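Local coordinates for MutT related protein (Methanosarcina mazei, PDB 3GRN) that probably hydrolyses nucleoside diphosphate-linked or related substrates, as a MutT-like member of the Nudix hydrolase family whose own substrate is not established, at residues A[6-11]-A[81-86]; A[11-16]-A[53-58]; A[25-30]-A[37-42]; A[71-76]-A[87-92]. One frame throughout, in Å; residues are numbered along the deposited sequence. Where two conformers were deposited one is given.

Interaction 1 (A[6-11]-A[81-86]); sequences PYIISV and TEKKVI
Y7, I8 and I9 pair with K84, V85 and I86 as parallel beta bridges, where the N-terminal ends of strands 7-16 and 84-94 run side by side in the mixed sheet of this Nudix domain. Four backbone hydrogen bonds alternate between the strands: K84 N to P6 O, I8 N to K84 O, I86 N to I8 O and S10 N to I86 O, the first of them 2.8 Å long. Proline, which has no N-H to offer, suits position 6, where the carbonyl does the bonding and the ring rests near E82 O. On the sheet face that carries Y7, I9 and I86, the lysine chain of K84 lies beside the tyrosine, both pointing the same way. Its CB is 3.6 Å from Y7 CD1, and after a bend at chi3 (87°) that places CE, the ammonium NZ gives a hydrogen bond of 3.2 Å to Y7 OH. An alanine at K84 would probably leave that hydroxyl without this donor and the phenol end of the ring without CD of the lysine beside it. I86 follows along the same face, its CD1 3.7 Å from Y7 CD1, and I9 CD1 reaches back to I86 CB. Branched residues suit both places, filling the face while favouring extended backbone. On the face of I8 and V85, I8 CG1 packs on V85 CG2, and I8 CD1 meets K83 CD, from the loop before the strand, at 3.7 Å. The amine of K83 pairs with E82, whose carboxylate also bridges to R32. Strand 38-44 flanks 7-16 on its far edge, with K44 against I8 and S10, while strand 72-79 borders 84-94 and brings F78 to V85.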
loop_
_atom_site.group_PDB
_atom_site.type_symbol
_atom_site.label_atom_id
_atom_site.label_comp_id
_atom_site.label_asym_id
_atom_site.label_seq_id
_atom_site.Cartn_x
_atom_site.Cartn_y
_atom_site.Cartn_z
ATOM N N PRO A 6 18.053 -10.291 0.201
ATOM C CA PRO A 6 17.097 -10.869 1.161
ATOM C C PRO A 6 15.913 -11.520 0.461
ATOM O O PRO A 6 15.594 -11.160 -0.691
ATOM C CB PRO A 6 16.600 -9.653 1.940
ATOM C CG PRO A 6 16.723 -8.514 0.963
ATOM C CD PRO A 6 17.994 -8.821 0.204
ATOM N N TYR A 7 15.295 -12.484 1.146
ATOM C CA TYR A 7 14.017 -13.068 0.697
ATOM C C TYR A 7 12.876 -12.366 1.408
ATOM O O TYR A 7 13.022 -11.975 2.574
ATOM C CB TYR A 7 13.934 -14.564 1.011
ATOM C CG TYR A 7 14.755 -15.452 0.132
ATOM C CD1 TYR A 7 14.201 -15.999 -1.034
ATOM C CD2 TYR A 7 16.072 -15.778 0.464
ATOM C CE1 TYR A 7 14.953 -16.836 -1.862
ATOM C CE2 TYR A 7 16.840 -16.614 -0.351
ATOM C CZ TYR A 7 16.277 -17.129 -1.521
ATOM O OH TYR A 7 17.019 -17.947 -2.340
ATOM N N ILE A 8 11.734 -12.220 0.720
ATOM C CA ILE A 8 10.501 -11.773 1.351
ATOM C C ILE A 8 9.380 -12.715 0.948
ATOM O O ILE A 8 9.498 -13.414 -0.075
ATOM C CB ILE A 8 10.113 -10.312 1.006
ATOM C CG1 ILE A 8 9.751 -10.190 -0.469
ATOM C CG2 ILE A 8 11.256 -9.322 1.434
ATOM C CD1 ILE A 8 8.796 -9.092 -0.794
ATOM N N ILE A 9 8.343 -12.776 1.796
ATOM C CA ILE A 9 7.172 -13.625 1.525
ATOM C C ILE A 9 6.042 -12.723 1.014
ATOM O O ILE A 9 5.736 -11.669 1.609
ATOM C CB ILE A 9 6.691 -14.414 2.805
ATOM C CG1 ILE A 9 7.843 -15.185 3.465
ATOM C CG2 ILE A 9 5.480 -15.348 2.475
ATOM C CD1 ILE A 9 8.510 -16.224 2.564
ATOM N N SER A 10 5.427 -13.141 -0.084
ATOM C CA SER A 10 4.267 -12.458 -0.627
ATOM C C SER A 10 3.142 -13.452 -0.791
ATOM O O SER A 10 3.370 -14.666 -0.749
ATOM C CB SER A 10 4.578 -11.781 -1.962
ATOM O OG SER A 10 5.473 -10.693 -1.776
ATOM N N VAL A 11 1.924 -12.936 -0.912
ATOM C CA VAL A 11 0.746 -13.765 -1.181
ATOM C C VAL A 11 -0.083 -13.201 -2.342
ATOM O O VAL A 11 -0.230 -11.985 -2.487
ATOM C CB VAL A 11 -0.130 -13.928 0.085
ATOM C CG1 VAL A 11 0.557 -14.822 1.108
ATOM C CG2 VAL A 11 -0.425 -12.557 0.729
ATOM N N THR A 81 15.394 -6.756 -8.344
ATOM C CA THR A 81 16.699 -6.177 -8.135
ATOM C C THR A 81 17.103 -6.135 -6.639
ATOM O O THR A 81 18.261 -6.409 -6.306
ATOM C CB THR A 81 16.876 -4.810 -8.870
ATOM O OG1 THR A 81 18.218 -4.373 -8.666
ATOM C CG2 THR A 81 15.911 -3.760 -8.325
ATOM N N GLU A 82 16.166 -5.826 -5.734
ATOM C CA GLU A 82 16.613 -5.665 -4.351
ATOM C C GLU A 82 16.166 -6.748 -3.371
ATOM O O GLU A 82 16.569 -6.714 -2.211
ATOM C CB GLU A 82 16.309 -4.264 -3.831
ATOM C CG GLU A 82 14.892 -4.048 -3.428
ATOM C CD GLU A 82 14.469 -2.603 -3.596
ATOM O OE1 GLU A 82 15.288 -1.692 -3.318
ATOM O OE2 GLU A 82 13.306 -2.389 -4.004
ATOM N N LYS A 83 15.382 -7.715 -3.856
ATOM C CA LYS A 83 14.933 -8.838 -3.024
ATOM C C LYS A 83 14.508 -10.023 -3.900
ATOM O O LYS A 83 14.212 -9.839 -5.089
ATOM C CB LYS A 83 13.765 -8.407 -2.136
ATOM C CG LYS A 83 12.494 -8.029 -2.919
ATOM C CD LYS A 83 11.626 -7.090 -2.115
ATOM C CE LYS A 83 10.645 -6.373 -3.015
ATOM N NZ LYS A 83 11.329 -5.274 -3.749
ATOM N N LYS A 84 14.478 -11.215 -3.299
ATOM C CA LYS A 84 13.862 -12.396 -3.910
ATOM C C LYS A 84 12.503 -12.622 -3.271
ATOM O O LYS A 84 12.372 -12.562 -2.051
ATOM C CB LYS A 84 14.735 -13.636 -3.706
ATOM C CG LYS A 84 16.140 -13.510 -4.410
ATOM C CD LYS A 84 16.955 -14.797 -4.360
ATOM C CE LYS A 84 16.618 -15.724 -5.535
ATOM N NZ LYS A 84 17.267 -17.075 -5.456
ATOM N N VAL A 85 11.510 -12.915 -4.094
ATOM C CA VAL A 85 10.164 -13.082 -3.617
ATOM C C VAL A 85 9.781 -14.578 -3.604
ATOM O O VAL A 85 10.010 -15.308 -4.567
ATOM C CB VAL A 85 9.186 -12.251 -4.460
ATOM C CG1 VAL A 85 7.745 -12.504 -4.027
ATOM C CG2 VAL A 85 9.554 -10.732 -4.359
ATOM N N ILE A 86 9.260 -15.028 -2.479
ATOM C CA ILE A 86 8.655 -16.354 -2.396
ATOM C C ILE A 86 7.178 -16.057 -2.191
ATOM O O ILE A 86 6.794 -15.457 -1.167
ATOM C CB ILE A 86 9.122 -17.144 -1.161
ATOM C CG1 ILE A 86 10.626 -17.461 -1.219
ATOM C CG2 ILE A 86 8.311 -18.449 -1.044
ATOM C CD1 ILE A 86 11.226 -17.751 0.165
#

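Interaction 2 (A[11-16]-A[53-58]); sequences VYALIR and EGVARE
V11 and V55 have the closest CA atoms, 5.6 Å apart, where strand 11-16 passes helix 53-58 with 7.8 Å between the segment axes and 66° between their directions. The contact is small and buried, van der Waals packing of methyls on side chains and backbone. V11 CG2 does most of the touching: with CG1 anti to the carbonyl carbon (chi1 -71°), CG2 sits between the backbone N and the carbonyl carbon and meets the helix backbone at V55 N, 3.6 Å away. It also lies 3.8 Å from G54 C and from V55 CB. Glycine suits position 54: a CB there would already touch this methyl, and a longer side chain would probably crowd it. V55 meets V11 with CB and turns its CG2, anti to the backbone N, to the strand, where it touches Y12 O at 3.7 Å and A13 CB at 3.9 Å. Valine is compact, and its two methyls start at CB, so it packs close to the strand; the single methyl of A13 lets the helix come near. Y12 turns its ring to the other face of the sheet, edge-to-face with F126. One turn on from G54, E58 is paired with R57 through NH1 to OE2, a weak hydrogen bond within a salt bridge, and OE2 is also hydrogen-bonded to a glycerol, probably from the crystallisation liquor; R57 bridges to E49 as well. The helix lies within the Nudix box pattern, residues 43-64, and its packing on the central mixed sheet is characteristic of the Nudix fold.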
loop_
_atom_site.group_PDB
_atom_site.type_symbol
_atom_site.label_atom_id
_atom_site.label_comp_id
_atom_site.label_asym_id
_atom_site.label_seq_id
_atom_site.Cartn_x
_atom_site.Cartn_y
_atom_site.Cartn_z
ATOM N N VAL A 11 1.924 -12.936 -0.912
ATOM C CA VAL A 11 0.746 -13.765 -1.181
ATOM C C VAL A 11 -0.083 -13.201 -2.342
ATOM O O VAL A 11 -0.230 -11.985 -2.487
ATOM C CB VAL A 11 -0.130 -13.928 0.085
ATOM C CG1 VAL A 11 0.557 -14.822 1.108
ATOM C CG2 VAL A 11 -0.425 -12.557 0.729
ATOM N N TYR A 12 -0.598 -14.088 -3.179
ATOM C CA TYR A 12 -1.494 -13.706 -4.294
ATOM C C TYR A 12 -2.809 -14.477 -4.248
ATOM O O TYR A 12 -2.879 -15.571 -3.660
ATOM C CB TYR A 12 -0.798 -13.880 -5.639
ATOM C CG TYR A 12 0.392 -12.952 -5.752
ATOM C CD1 TYR A 12 0.206 -11.609 -6.098
ATOM C CD2 TYR A 12 1.677 -13.382 -5.449
ATOM C CE1 TYR A 12 1.279 -10.713 -6.189
ATOM C CE2 TYR A 12 2.774 -12.469 -5.519
ATOM C CZ TYR A 12 2.546 -11.138 -5.879
ATOM O OH TYR A 12 3.584 -10.228 -5.975
ATOM N N ALA A 13 -3.859 -13.890 -4.858
ATOM C CA ALA A 13 -5.176 -14.561 -4.905
ATOM C C ALA A 13 -5.618 -14.824 -6.324
ATOM O O ALA A 13 -5.483 -13.952 -7.185
ATOM C CB ALA A 13 -6.225 -13.730 -4.206
ATOM N N LEU A 14 -6.143 -16.029 -6.554
ATOM C CA LEU A 14 -6.818 -16.373 -7.805
ATOM C C LEU A 14 -8.308 -16.154 -7.581
ATOM O O LEU A 14 -8.963 -16.924 -6.870
ATOM C CB LEU A 14 -6.604 -17.842 -8.178
ATOM C CG LEU A 14 -5.202 -18.272 -8.557
ATOM C CD1 LEU A 14 -5.206 -19.792 -8.828
ATOM C CD2 LEU A 14 -4.677 -17.509 -9.761
ATOM N N ILE A 15 -8.824 -15.101 -8.192
ATOM C CA ILE A 15 -10.219 -14.721 -7.997
ATOM C C ILE A 15 -10.894 -14.797 -9.345
ATOM O O ILE A 15 -10.455 -14.122 -10.268
ATOM C CB ILE A 15 -10.320 -13.296 -7.449
ATOM C CG1 ILE A 15 -9.664 -13.229 -6.064
ATOM C CG2 ILE A 15 -11.764 -12.837 -7.383
ATOM C CD1 ILE A 15 -9.616 -11.863 -5.479
ATOM N N ARG A 16 -11.984 -15.571 -9.421
ATOM C CA ARG A 16 -12.708 -15.771 -10.684
ATOM C C ARG A 16 -14.093 -15.135 -10.672
ATOM O O ARG A 16 -14.690 -14.957 -9.617
ATOM C CB ARG A 16 -12.860 -17.263 -11.010
ATOM C CG ARG A 16 -11.562 -18.036 -11.052
ATOM C CD ARG A 16 -11.878 -19.514 -11.015
ATOM N NE ARG A 16 -10.720 -20.327 -10.667
ATOM C CZ ARG A 16 -10.296 -20.548 -9.427
ATOM N NH1 ARG A 16 -10.925 -20.012 -8.383
ATOM N NH2 ARG A 16 -9.227 -21.305 -9.233
ATOM N N GLU A 53 -4.479 -14.243 6.503
ATOM C CA GLU A 53 -4.833 -12.874 6.930
ATOM C C GLU A 53 -4.256 -11.901 5.916
ATOM O O GLU A 53 -4.924 -10.958 5.495
ATOM C CB GLU A 53 -4.269 -12.548 8.318
ATOM C CG GLU A 53 -5.107 -13.030 9.504
ATOM C CD GLU A 53 -4.338 -13.080 10.851
ATOM O OE1 GLU A 53 -3.116 -12.777 10.912
ATOM O OE2 GLU A 53 -4.978 -13.433 11.869
ATOM N N GLY A 54 -2.999 -12.138 5.530
ATOM C CA GLY A 54 -2.330 -11.322 4.532
ATOM C C GLY A 54 -3.047 -11.252 3.198
ATOM O O GLY A 54 -3.227 -10.174 2.638
ATOM N N VAL A 55 -3.464 -12.402 2.687
ATOM C CA VAL A 55 -4.055 -12.373 1.351
ATOM C C VAL A 55 -5.435 -11.698 1.388
ATOM O O VAL A 55 -5.738 -10.920 0.483
ATOM C CB VAL A 55 -4.004 -13.758 0.649
ATOM C CG1 VAL A 55 -4.929 -14.727 1.310
ATOM C CG2 VAL A 55 -4.204 -13.620 -0.857
ATOM N N ALA A 56 -6.219 -11.925 2.439
ATOM C CA ALA A 56 -7.528 -11.246 2.540
ATOM C C ALA A 56 -7.358 -9.711 2.644
ATOM O O ALA A 56 -8.084 -8.968 1.992
ATOM C CB ALA A 56 -8.345 -11.798 3.698
ATOM N N ARG A 57 -6.369 -9.276 3.432
ATOM C CA ARG A 57 -6.031 -7.854 3.618
ATOM C C ARG A 57 -5.619 -7.227 2.298
ATOM O O ARG A 57 -6.132 -6.184 1.922
ATOM C CB ARG A 57 -4.890 -7.717 4.631
ATOM C CG ARG A 57 -4.405 -6.279 4.809
ATOM C CD ARG A 57 -3.163 -6.183 5.699
ATOM N NE ARG A 57 -2.056 -7.066 5.296
ATOM C CZ ARG A 57 -1.157 -6.818 4.355
ATOM N NH1 ARG A 57 -1.193 -5.708 3.616
ATOM N NH2 ARG A 57 -0.205 -7.722 4.133
ATOM N N GLU A 58 -4.702 -7.882 1.581
ATOM C CA GLU A 58 -4.241 -7.378 0.274
ATOM C C GLU A 58 -5.352 -7.310 -0.772
ATOM O O GLU A 58 -5.449 -6.336 -1.519
ATOM C CB GLU A 58 -3.078 -8.228 -0.218
ATOM C CG GLU A 58 -1.833 -8.002 0.644
ATOM C CD GLU A 58 -1.039 -6.732 0.326
ATOM O OE1 GLU A 58 -1.388 -5.991 -0.613
ATOM O OE2 GLU A 58 -0.030 -6.485 1.034
#

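Interaction 3 (A[25-30]-A[37-42]); sequences LRRSEN and KWDLPG
K37 meets R27 through its backbone, K37 O accepting R27 N at 2.8 Å from a donor that stands above the carbonyl plane. The lysine side chain turns away, while K37 O also touches R27 CB and CG. Next, W38 lays one face of its indole on R26. R26 CB stands 3.7 Å over the centre of the six-membered ring, a CH-pi contact, and R26 CD lies over the same face near W38 NE1; CG, anti to the backbone N (chi1 -173°), runs past K37 O. The broad indole suits an arginine's aliphatic stem, whose guanidinium goes on to E107 and E29. An alanine at W38 would probably strip that stem of its cover and let the R26 chain turn more freely. R26 and W38 belong to the antiparallel hairpin of strands 22-27 and 38-44, forming a non-hydrogen-bonded pair, with L25 and D39 the hydrogen-bonded one. D39 gives and takes a backbone bond there, D39 N to L25 O being 2.7 Å. In the conformer described, D39 OD2 receives R27 NH1 at 3.0 Å in a salt bridge, the guanidinium and carboxylate planes 56° apart, and T33 O holds R27 NH2. Beyond L40, the P41 ring crosses L25 at about a right angle, P41 CG 4.0 Å from L25 CD1.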
loop_
_atom_site.group_PDB
_atom_site.type_symbol
_atom_site.label_atom_id
_atom_site.label_comp_id
_atom_site.label_asym_id
_atom_site.label_seq_id
_atom_site.Cartn_x
_atom_site.Cartn_y
_atom_site.Cartn_z
ATOM N N LEU A 25 -4.698 -7.293 -12.462
ATOM C CA LEU A 25 -4.630 -5.862 -12.190
ATOM C C LEU A 25 -3.355 -5.322 -12.809
ATOM O O LEU A 25 -2.319 -5.971 -12.730
ATOM C CB LEU A 25 -4.533 -5.646 -10.683
ATOM C CG LEU A 25 -5.556 -6.339 -9.788
ATOM C CD1 LEU A 25 -5.214 -6.013 -8.313
ATOM C CD2 LEU A 25 -6.926 -5.858 -10.133
ATOM N N ARG A 26 -3.418 -4.132 -13.400
ATOM C CA ARG A 26 -2.204 -3.513 -13.940
ATOM C C ARG A 26 -1.634 -2.506 -12.971
ATOM O O ARG A 26 -2.343 -1.608 -12.555
ATOM C CB ARG A 26 -2.468 -2.867 -15.297
ATOM C CG ARG A 26 -1.180 -2.371 -15.936
ATOM C CD ARG A 26 -1.306 -2.155 -17.415
ATOM N NE ARG A 26 -1.767 -0.816 -17.738
ATOM C CZ ARG A 26 -0.996 0.273 -17.809
ATOM N NH1 ARG A 26 -1.548 1.437 -18.121
ATOM N NH2 ARG A 26 0.312 0.229 -17.554
ATOM N N ARG A 27 -0.348 -2.628 -12.657
ATOM C CA ARG A 27 0.318 -1.849 -11.626
ATOM C C ARG A 27 0.528 -0.395 -12.064
ATOM O O ARG A 27 0.722 -0.140 -13.246
ATOM C CB ARG A 27 1.667 -2.470 -11.287
ATOM C CG ARG A 27 1.583 -3.873 -10.698
ATOM C CD ARG A 27 2.971 -4.524 -10.516
ATOM N NE ARG A 27 3.818 -3.831 -9.539
ATOM C CZ ARG A 27 3.740 -3.982 -8.216
ATOM N NH1 ARG A 27 2.846 -4.804 -7.682
ATOM N NH2 ARG A 27 4.550 -3.295 -7.416
ATOM N N SER A 28 0.488 0.531 -11.100
ATOM C CA SER A 28 0.700 1.950 -11.406
ATOM C C SER A 28 2.155 2.225 -11.792
ATOM O O SER A 28 3.064 1.445 -11.441
ATOM C CB SER A 28 0.302 2.836 -10.241
ATOM O OG SER A 28 1.233 2.733 -9.183
ATOM N N GLU A 29 2.357 3.340 -12.495
ATOM C CA GLU A 29 3.676 3.717 -13.027
ATOM C C GLU A 29 4.666 4.176 -11.948
ATOM O O GLU A 29 5.882 4.122 -12.147
ATOM C CB GLU A 29 3.524 4.768 -14.116
ATOM C CG GLU A 29 2.634 4.332 -15.267
ATOM C CD GLU A 29 3.274 3.272 -16.130
ATOM O OE1 GLU A 29 4.531 3.218 -16.177
ATOM O OE2 GLU A 29 2.511 2.508 -16.771
ATOM N N ASN A 30 4.133 4.597 -10.804
ATOM C CA ASN A 30 4.940 5.094 -9.687
ATOM C C ASN A 30 5.386 4.011 -8.697
ATOM O O ASN A 30 5.986 4.325 -7.653
ATOM C CB ASN A 30 4.177 6.199 -8.945
ATOM C CG ASN A 30 3.371 7.084 -9.879
ATOM O OD1 ASN A 30 2.144 7.150 -9.783
ATOM N ND2 ASN A 30 4.055 7.760 -10.798
ATOM N N LYS A 37 3.181 -3.058 -15.077
ATOM C CA LYS A 37 2.930 -4.432 -15.551
ATOM C C LYS A 37 1.655 -5.063 -14.948
ATOM O O LYS A 37 1.219 -4.657 -13.872
ATOM C CB LYS A 37 4.148 -5.323 -15.279
ATOM C CG LYS A 37 5.421 -4.896 -16.026
ATOM C CD LYS A 37 6.426 -6.042 -16.149
ATOM C CE LYS A 37 7.610 -5.683 -17.065
ATOM N NZ LYS A 37 8.473 -4.558 -16.552
ATOM N N TRP A 38 1.079 -6.044 -15.644
ATOM C CA TRP A 38 -0.036 -6.860 -15.106
ATOM C C TRP A 38 0.411 -7.763 -13.923
ATOM O O TRP A 38 1.554 -8.203 -13.884
ATOM C CB TRP A 38 -0.700 -7.677 -16.218
ATOM C CG TRP A 38 -1.409 -6.801 -17.185
ATOM C CD1 TRP A 38 -0.895 -6.260 -18.338
ATOM C CD2 TRP A 38 -2.744 -6.303 -17.069
ATOM N NE1 TRP A 38 -1.841 -5.473 -18.955
ATOM C CE2 TRP A 38 -2.984 -5.480 -18.197
ATOM C CE3 TRP A 38 -3.770 -6.474 -16.125
ATOM C CZ2 TRP A 38 -4.207 -4.838 -18.407
ATOM C CZ3 TRP A 38 -4.983 -5.834 -16.338
ATOM C CH2 TRP A 38 -5.189 -5.026 -17.470
ATOM N N ASP A 39 -0.496 -7.998 -12.961
ATOM C CA ASP A 39 -0.201 -8.670 -11.701
ATOM C C ASP A 39 -1.470 -9.386 -11.195
ATOM O O ASP A 39 -2.571 -9.119 -11.682
ATOM C CB ASP A 39 0.265 -7.613 -10.681
ATOM C CG ASP A 39 1.213 -8.167 -9.625
ATOM O OD1 ASP A 39 1.284 -9.393 -9.453
ATOM O OD2 ASP A 39 1.899 -7.370 -8.947
ATOM N N LEU A 40 -1.328 -10.259 -10.206
ATOM C CA LEU A 40 -2.481 -10.805 -9.508
ATOM C C LEU A 40 -2.702 -9.920 -8.297
ATOM O O LEU A 40 -1.736 -9.276 -7.817
ATOM C CB LEU A 40 -2.221 -12.240 -9.038
ATOM C CG LEU A 40 -2.140 -13.375 -10.059
ATOM C CD1 LEU A 40 -1.822 -14.675 -9.352
ATOM C CD2 LEU A 40 -3.478 -13.522 -10.780
ATOM N N PRO A 41 -3.936 -9.923 -7.747
ATOM C CA PRO A 41 -4.151 -9.270 -6.449
ATOM C C PRO A 41 -3.291 -9.932 -5.386
ATOM O O PRO A 41 -3.171 -11.144 -5.385
ATOM C CB PRO A 41 -5.626 -9.556 -6.150
ATOM C CG PRO A 41 -6.228 -9.827 -7.453
ATOM C CD PRO A 41 -5.189 -10.488 -8.280
ATOM N N GLY A 42 -2.646 -9.133 -4.559
ATOM C CA GLY A 42 -1.810 -9.665 -3.478
ATOM C C GLY A 42 -0.645 -8.759 -3.200
ATOM O O GLY A 42 -0.596 -7.628 -3.708
#

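Interaction 4 (A[71-76]-A[87-92]); sequences DIAGQV and AIVFDG
I72 and F90 lie side by side, pointing the same way, with I72 CG1 3.7 Å from F90 CE1 at an oblique approach to the ring. With chi1 of I72 at -64°, CG1 lies beside the backbone N and CG2 is anti to it; in the I88 conformer described, I72 CG2 lies 3.8 Å from I88 CG2. A branched residue thus serves two neighbours at once. On the face opposite I88, V76 CG1 packs on A87 CB at 3.7 Å; the small alanine suits a place where its CB is also 3.3 Å from V76 O. A73 CB points at the partner strand and lies 4.1 Å from V89 CG1. Between these groups the backbone makes a classic beta bulge, in which A73 and G74 both stand opposite V89. V89 O takes A73 N at 2.7 Å and a weak bond from G74 N, and V89 N returns a bond to G74 O. The backbone angles of G74 would press any CB into the oxygen of A73, which explains the glycine. Further bonds link D91 N to D71 O and join V76 with A87 in both directions. D91 carries its carboxylate on to R16. Main-chain bonding thus fixes the hairpin's register, one-residue shift included, while the side-chain contacts across it are essentially apolar.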
loop_
_atom_site.group_PDB
_atom_site.type_symbol
_atom_site.label_atom_id
_atom_site.label_comp_id
_atom_site.label_asym_id
_atom_site.label_seq_id
_atom_site.Cartn_x
_atom_site.Cartn_y
_atom_site.Cartn_z
ATOM N N ASP A 71 -8.219 -22.949 -0.499
ATOM C CA ASP A 71 -7.010 -23.756 -0.445
ATOM C C ASP A 71 -5.825 -23.057 -1.133
ATOM O O ASP A 71 -6.001 -22.160 -1.959
ATOM C CB ASP A 71 -7.259 -25.100 -1.123
ATOM C CG ASP A 71 -8.332 -25.921 -0.424
ATOM O OD1 ASP A 71 -8.403 -25.894 0.827
ATOM O OD2 ASP A 71 -9.097 -26.606 -1.137
ATOM N N ILE A 72 -4.619 -23.501 -0.807
ATOM C CA ILE A 72 -3.437 -23.029 -1.534
ATOM C C ILE A 72 -3.451 -23.574 -2.958
ATOM O O ILE A 72 -3.700 -24.763 -3.159
ATOM C CB ILE A 72 -2.150 -23.453 -0.808
ATOM C CG1 ILE A 72 -2.069 -22.780 0.556
ATOM C CG2 ILE A 72 -0.922 -23.137 -1.661
ATOM C CD1 ILE A 72 -1.282 -23.579 1.551
ATOM N N ALA A 73 -3.209 -22.702 -3.942
ATOM C CA ALA A 73 -3.230 -23.065 -5.357
ATOM C C ALA A 73 -1.836 -23.424 -5.872
ATOM O O ALA A 73 -1.698 -24.108 -6.876
ATOM C CB ALA A 73 -3.813 -21.956 -6.170
ATOM N N GLY A 74 -0.822 -22.925 -5.182
ATOM C CA GLY A 74 0.574 -23.193 -5.537
ATOM C C GLY A 74 1.514 -22.084 -5.094
ATOM O O GLY A 74 1.194 -21.282 -4.213
ATOM N N GLN A 75 2.652 -22.019 -5.777
ATOM C CA GLN A 75 3.809 -21.224 -5.377
ATOM C C GLN A 75 4.364 -20.523 -6.602
ATOM O O GLN A 75 4.428 -21.145 -7.661
ATOM C CB GLN A 75 4.858 -22.207 -4.806
ATOM C CG GLN A 75 6.277 -21.709 -4.606
ATOM C CD GLN A 75 7.156 -21.830 -5.844
ATOM O OE1 GLN A 75 7.988 -20.960 -6.093
ATOM N NE2 GLN A 75 6.982 -22.908 -6.623
ATOM N N VAL A 76 4.812 -19.272 -6.461
ATOM C CA VAL A 76 5.627 -18.660 -7.491
ATOM C C VAL A 76 6.811 -17.986 -6.788
ATOM O O VAL A 76 6.640 -17.384 -5.727
ATOM C CB VAL A 76 4.821 -17.693 -8.413
ATOM C CG1 VAL A 76 4.324 -16.496 -7.666
ATOM C CG2 VAL A 76 5.662 -17.236 -9.566
ATOM N N ALA A 87 6.360 -16.453 -3.154
ATOM C CA ALA A 87 4.946 -16.076 -3.104
ATOM C C ALA A 87 4.037 -17.303 -3.081
ATOM O O ALA A 87 4.249 -18.266 -3.826
ATOM C CB ALA A 87 4.592 -15.194 -4.245
ATOM N N ILE A 88 3.048 -17.256 -2.199
ATOM C CA ILE A 88 2.088 -18.346 -2.079
ATOM C C ILE A 88 0.770 -17.868 -2.689
ATOM O O ILE A 88 0.292 -16.751 -2.393
ATOM C CB ILE A 88 1.929 -18.847 -0.609
ATOM C CG1 ILE A 88 3.270 -19.372 -0.059
ATOM C CG2 ILE A 88 0.920 -19.983 -0.533
ATOM C CD1 ILE A 88 4.144 -18.329 0.594
ATOM N N VAL A 89 0.200 -18.707 -3.556
ATOM C CA VAL A 89 -0.999 -18.340 -4.306
ATOM C C VAL A 89 -2.182 -19.084 -3.685
ATOM O O VAL A 89 -2.123 -20.304 -3.498
ATOM C CB VAL A 89 -0.890 -18.668 -5.811
ATOM C CG1 VAL A 89 -2.147 -18.220 -6.494
ATOM C CG2 VAL A 89 0.329 -17.965 -6.453
ATOM N N PHE A 90 -3.225 -18.332 -3.345
ATOM C CA PHE A 90 -4.430 -18.870 -2.740
ATOM C C PHE A 90 -5.584 -18.838 -3.719
ATOM O O PHE A 90 -5.673 -17.933 -4.569
ATOM C CB PHE A 90 -4.793 -18.049 -1.503
ATOM C CG PHE A 90 -3.903 -18.324 -0.332
ATOM C CD1 PHE A 90 -4.246 -19.314 0.594
ATOM C CD2 PHE A 90 -2.729 -17.589 -0.144
ATOM C CE1 PHE A 90 -3.423 -19.575 1.681
ATOM C CE2 PHE A 90 -1.890 -17.857 0.931
ATOM C CZ PHE A 90 -2.224 -18.847 1.845
ATOM N N ASP A 91 -6.464 -19.828 -3.602
ATOM C CA ASP A 91 -7.644 -19.855 -4.425
ATOM C C ASP A 91 -8.744 -19.070 -3.706
ATOM O O ASP A 91 -9.131 -19.382 -2.577
ATOM C CB ASP A 91 -8.051 -21.299 -4.745
ATOM C CG ASP A 91 -9.011 -21.383 -5.922
ATOM O OD1 ASP A 91 -10.044 -20.684 -5.900
ATOM O OD2 ASP A 91 -8.739 -22.156 -6.867
ATOM N N GLY A 92 -9.222 -18.034 -4.379
ATOM C CA GLY A 92 -10.194 -17.109 -3.823
ATOM C C GLY A 92 -11.599 -17.423 -4.309
ATOM O O GLY A 92 -12.544 -16.729 -3.944
#

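From the N terminus, strand 7-16 takes part first in interaction 1 and then, beyond the shared V11, in interaction 2. Interaction 3 closes the short hairpin loop between 25-30 and 37-42, and that loop is nested inside the longer one that interaction 2 closes when helix 51-63 returns to the strand. Both lie within the loop closed by interaction 1. Interaction 4 joins the next hairpin, 72-79 with 84-94; it follows interactions 2 and 3 in series but crosses interaction 1, because 81-86 falls between its segments. S10 O to I88 N links interactions 1 and 4, A13 N to P41 O interactions 2 and 3, and R16 to D91 interactions 2 and 4.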